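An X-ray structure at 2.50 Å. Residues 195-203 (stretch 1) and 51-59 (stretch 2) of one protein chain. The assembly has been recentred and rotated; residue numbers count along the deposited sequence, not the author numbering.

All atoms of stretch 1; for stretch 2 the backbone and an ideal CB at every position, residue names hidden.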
# COMPACT_ATOMS: atom_id res chain seq x y z
N ARG B 195 -2.62 -22.47 -3.26
CA ARG B 195 -2.07 -22.41 -4.60
C ARG B 195 -2.95 -21.57 -5.53
O ARG B 195 -4.16 -21.78 -5.62
CB ARG B 195 -1.90 -23.83 -5.16
CG ARG B 195 -1.23 -23.90 -6.52
CD ARG B 195 -0.96 -25.35 -6.93
NE ARG B 195 -0.15 -26.03 -5.92
CZ ARG B 195 0.19 -27.32 -5.96
NH1 ARG B 195 -0.21 -28.08 -6.98
NH2 ARG B 195 0.93 -27.85 -4.99
N VAL B 196 -2.33 -20.60 -6.20
CA VAL B 196 -2.97 -19.95 -7.31
C VAL B 196 -3.00 -20.96 -8.44
O VAL B 196 -1.96 -21.30 -9.00
CB VAL B 196 -2.18 -18.70 -7.79
CG1 VAL B 196 -2.67 -18.26 -9.15
CG2 VAL B 196 -2.31 -17.57 -6.78
N VAL B 197 -4.18 -21.46 -8.76
CA VAL B 197 -4.28 -22.41 -9.85
C VAL B 197 -4.66 -21.75 -11.18
O VAL B 197 -4.29 -22.22 -12.25
CB VAL B 197 -5.21 -23.59 -9.51
CG1 VAL B 197 -6.48 -23.10 -8.86
CG2 VAL B 197 -5.50 -24.43 -10.75
N GLY B 198 -5.37 -20.63 -11.12
CA GLY B 198 -5.74 -19.95 -12.34
C GLY B 198 -6.24 -18.55 -12.12
O GLY B 198 -6.30 -18.05 -10.99
N LEU B 199 -6.61 -17.92 -13.23
CA LEU B 199 -7.14 -16.55 -13.22
C LEU B 199 -8.64 -16.53 -13.42
O LEU B 199 -9.17 -17.22 -14.28
CB LEU B 199 -6.52 -15.76 -14.34
CG LEU B 199 -5.06 -15.42 -14.10
CD1 LEU B 199 -4.42 -14.96 -15.40
CD2 LEU B 199 -5.01 -14.33 -13.04
N LYS B 200 -9.34 -15.71 -12.64
CA LYS B 200 -10.79 -15.59 -12.82
C LYS B 200 -11.16 -14.58 -13.90
O LYS B 200 -12.31 -14.53 -14.31
CB LYS B 200 -11.48 -15.26 -11.50
CG LYS B 200 -11.43 -16.45 -10.56
CD LYS B 200 -11.76 -16.10 -9.14
CE LYS B 200 -13.12 -16.61 -8.75
NZ LYS B 200 -13.12 -16.98 -7.31
N LYS B 201 -10.17 -13.82 -14.36
CA LYS B 201 -10.35 -12.82 -15.41
C LYS B 201 -8.99 -12.34 -15.91
O LYS B 201 -7.97 -12.52 -15.25
CB LYS B 201 -11.18 -11.63 -14.90
CG LYS B 201 -10.80 -11.19 -13.50
CD LYS B 201 -11.29 -9.79 -13.15
CE LYS B 201 -10.95 -9.45 -11.71
NZ LYS B 201 -11.11 -8.00 -11.40
N GLU B 202 -8.98 -11.72 -17.08
CA GLU B 202 -7.76 -11.17 -17.63
C GLU B 202 -7.19 -10.12 -16.70
O GLU B 202 -7.92 -9.37 -16.04
CB GLU B 202 -8.01 -10.54 -19.01
CG GLU B 202 -8.69 -11.45 -20.01
CD GLU B 202 -8.58 -10.93 -21.43
OE1 GLU B 202 -7.60 -11.30 -22.12
OE2 GLU B 202 -9.47 -10.16 -21.86
N ILE B 203 -5.86 -10.07 -16.64
CA ILE B 203 -5.15 -9.15 -15.78
C ILE B 203 -5.20 -7.73 -16.36
O ILE B 203 -5.21 -7.54 -17.57
CB ILE B 203 -3.69 -9.61 -15.61
CG1 ILE B 203 -3.67 -11.03 -15.06
CG2 ILE B 203 -2.95 -8.70 -14.65
CD1 ILE B 203 -2.30 -11.58 -14.85
N UNK B 51 6.04 -21.94 -11.82
CA UNK B 51 4.76 -22.36 -12.35
C UNK B 51 3.74 -21.22 -12.28
O UNK B 51 3.00 -20.98 -13.22
CB UNK B 51 4.25 -23.58 -11.59
N UNK B 52 3.73 -20.52 -11.15
CA UNK B 52 2.76 -19.45 -10.95
C UNK B 52 2.95 -18.27 -11.90
O UNK B 52 1.96 -17.71 -12.37
CB UNK B 52 2.84 -18.95 -9.50
N UNK B 53 4.20 -17.91 -12.17
CA UNK B 53 4.50 -16.85 -13.12
C UNK B 53 4.01 -17.22 -14.51
O UNK B 53 3.47 -16.38 -15.24
CB UNK B 53 6.00 -16.56 -13.15
N UNK B 54 4.22 -18.48 -14.89
CA UNK B 54 3.70 -18.97 -16.15
C UNK B 54 2.19 -18.76 -16.22
O UNK B 54 1.70 -18.18 -17.18
CB UNK B 54 4.05 -20.45 -16.33
N UNK B 55 1.48 -19.20 -15.19
CA UNK B 55 0.02 -19.03 -15.09
C UNK B 55 -0.42 -17.56 -15.14
O UNK B 55 -1.40 -17.22 -15.81
CB UNK B 55 -0.48 -19.66 -13.79
N UNK B 56 0.30 -16.69 -14.44
CA UNK B 56 0.06 -15.25 -14.50
C UNK B 56 0.52 -14.63 -15.83
O UNK B 56 0.15 -13.51 -16.16
CB UNK B 56 0.77 -14.56 -13.34
N UNK B 57 1.33 -15.36 -16.59
CA UNK B 57 1.91 -14.81 -17.80
C UNK B 57 3.00 -13.76 -17.59
O UNK B 57 3.17 -12.85 -18.41
CB UNK B 57 0.79 -14.20 -18.65
N UNK B 58 3.76 -13.86 -16.51
CA UNK B 58 4.83 -12.90 -16.26
C UNK B 58 6.20 -13.50 -16.45
O UNK B 58 6.42 -14.68 -16.17
CB UNK B 58 4.71 -12.34 -14.84
N UNK B 59 7.13 -12.69 -16.93
CA UNK B 59 8.52 -13.13 -17.06
C UNK B 59 9.10 -13.50 -15.68
O UNK B 59 8.89 -12.78 -14.70
CB UNK B 59 9.36 -12.04 -17.72

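Helix 51-56 runs nearly parallel to strand 195-199, their N-to-C directions 14° apart and their axes 8.5 Å apart at closest approach. No hydrogen bond joins the two stretches directly, so the rules here are mostly rules of shape.

Position 51 points its CA-to-CB bond toward the strand, yet the ideal CB finds nothing of stretch 1 within 5.5 Å. A long polar chain would suit as well as an apolar one. It is E51, whose carboxylate is engaged elsewhere in the structure.

Position 52 points sideways, its CB 5.3 Å from V196 CB, with the backbone N of V196 near enough to be served through a water. A small or beta-branched residue fits, and a hydroxyl could add polarity. T52 does both: its CG2 packs 4.2 Å from V196 CB, while its OG1 shares a water with V196 N, 3.0 Å from OG1 to the water and 3.1 Å from N, the water accepting from V196.

Positions 53 and 54 are out of reach of stretch 1, which places no demand on them; they hold A53 and K54.

Position 55 points toward the strand, over backbone rather than side chains: its CB lies 4.8 Å from V197 O and 5.5 Å from G198 CA. The backbone of V197 and G198 offers a surface here, and a medium or long apolar chain would spread across it. I55 does so with two branches. CD1 reaches V197 O at 3.6 Å, and CG2 lies 4.0 Å from G198 CA. The backbone contributes too, I55 O lying 3.8 Å from L199 CD1. At 70 Å², I55 has the largest area covered by the other stretch.

Position 56 points sideways, its CB 4.5 Å from I203 CD1, with V196 CG1 farther along. Leucine, isoleucine or methionine could bridge that span. L56 bends its end nearer, setting CD1 4.1 Å from V196 CG1, with chi2 between wells at 34°. Its O meets I203 CD1 at 3.4 Å.

Position 57 leaves the helix with phi 72°, which by itself favours glycine; an ideal CB would touch nothing in stretch 1. G57 closes a Schellman motif, with the backbone N of position 58 bonding to A53 O (2.8 Å) and G57 N to K54 O (2.9 Å).

Position 58 points sideways and its CB has nothing of stretch 1 within 5.5 Å, so a short chain would fall short; a long or broad one could reach I203, and an apolar one would suit its methyl best. F58 brings CZ to 4.2 Å from I203 CD1, which approaches the ring obliquely.

Position 59 is out of reach, leaving the choice free as far as stretch 1 is concerned: K59.

Stretch 2 51-59: ETAKILGFK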
# COMPACT_ATOMS: atom_id res chain seq x y z
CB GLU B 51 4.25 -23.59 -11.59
CG GLU B 51 5.23 -24.76 -11.59
CD GLU B 51 4.79 -25.91 -10.68
OE1 GLU B 51 3.81 -25.74 -9.92
OE2 GLU B 51 5.44 -26.98 -10.72
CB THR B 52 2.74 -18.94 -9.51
OG1 THR B 52 2.54 -20.04 -8.63
CG2 THR B 52 1.61 -17.94 -9.35
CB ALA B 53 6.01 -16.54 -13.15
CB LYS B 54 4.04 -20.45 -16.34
CG LYS B 54 5.48 -20.69 -16.77
CD LYS B 54 5.75 -20.23 -18.20
CE LYS B 54 4.93 -21.02 -19.20
NZ LYS B 54 5.61 -21.14 -20.53
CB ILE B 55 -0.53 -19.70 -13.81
CG1 ILE B 55 -0.37 -21.22 -13.89
CG2 ILE B 55 -2.01 -19.36 -13.60
CD1 ILE B 55 -0.75 -21.94 -12.59
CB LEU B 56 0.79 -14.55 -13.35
CG LEU B 56 0.16 -14.53 -11.96
CD1 LEU B 56 -0.60 -15.79 -11.66
CD2 LEU B 56 1.25 -14.31 -10.94
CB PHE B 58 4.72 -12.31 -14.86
CG PHE B 58 3.55 -11.39 -14.68
CD1 PHE B 58 3.23 -10.47 -15.67
CD2 PHE B 58 2.77 -11.45 -13.54
CE1 PHE B 58 2.15 -9.62 -15.52
CE2 PHE B 58 1.70 -10.60 -13.38
CZ PHE B 58 1.39 -9.68 -14.37
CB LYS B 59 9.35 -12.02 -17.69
CG LYS B 59 8.79 -11.48 -18.98
CD LYS B 59 9.48 -10.16 -19.32
CE LYS B 59 8.75 -9.39 -20.42
NZ LYS B 59 7.46 -8.82 -19.96
O HOH W 1 0.78 -20.54 -6.22
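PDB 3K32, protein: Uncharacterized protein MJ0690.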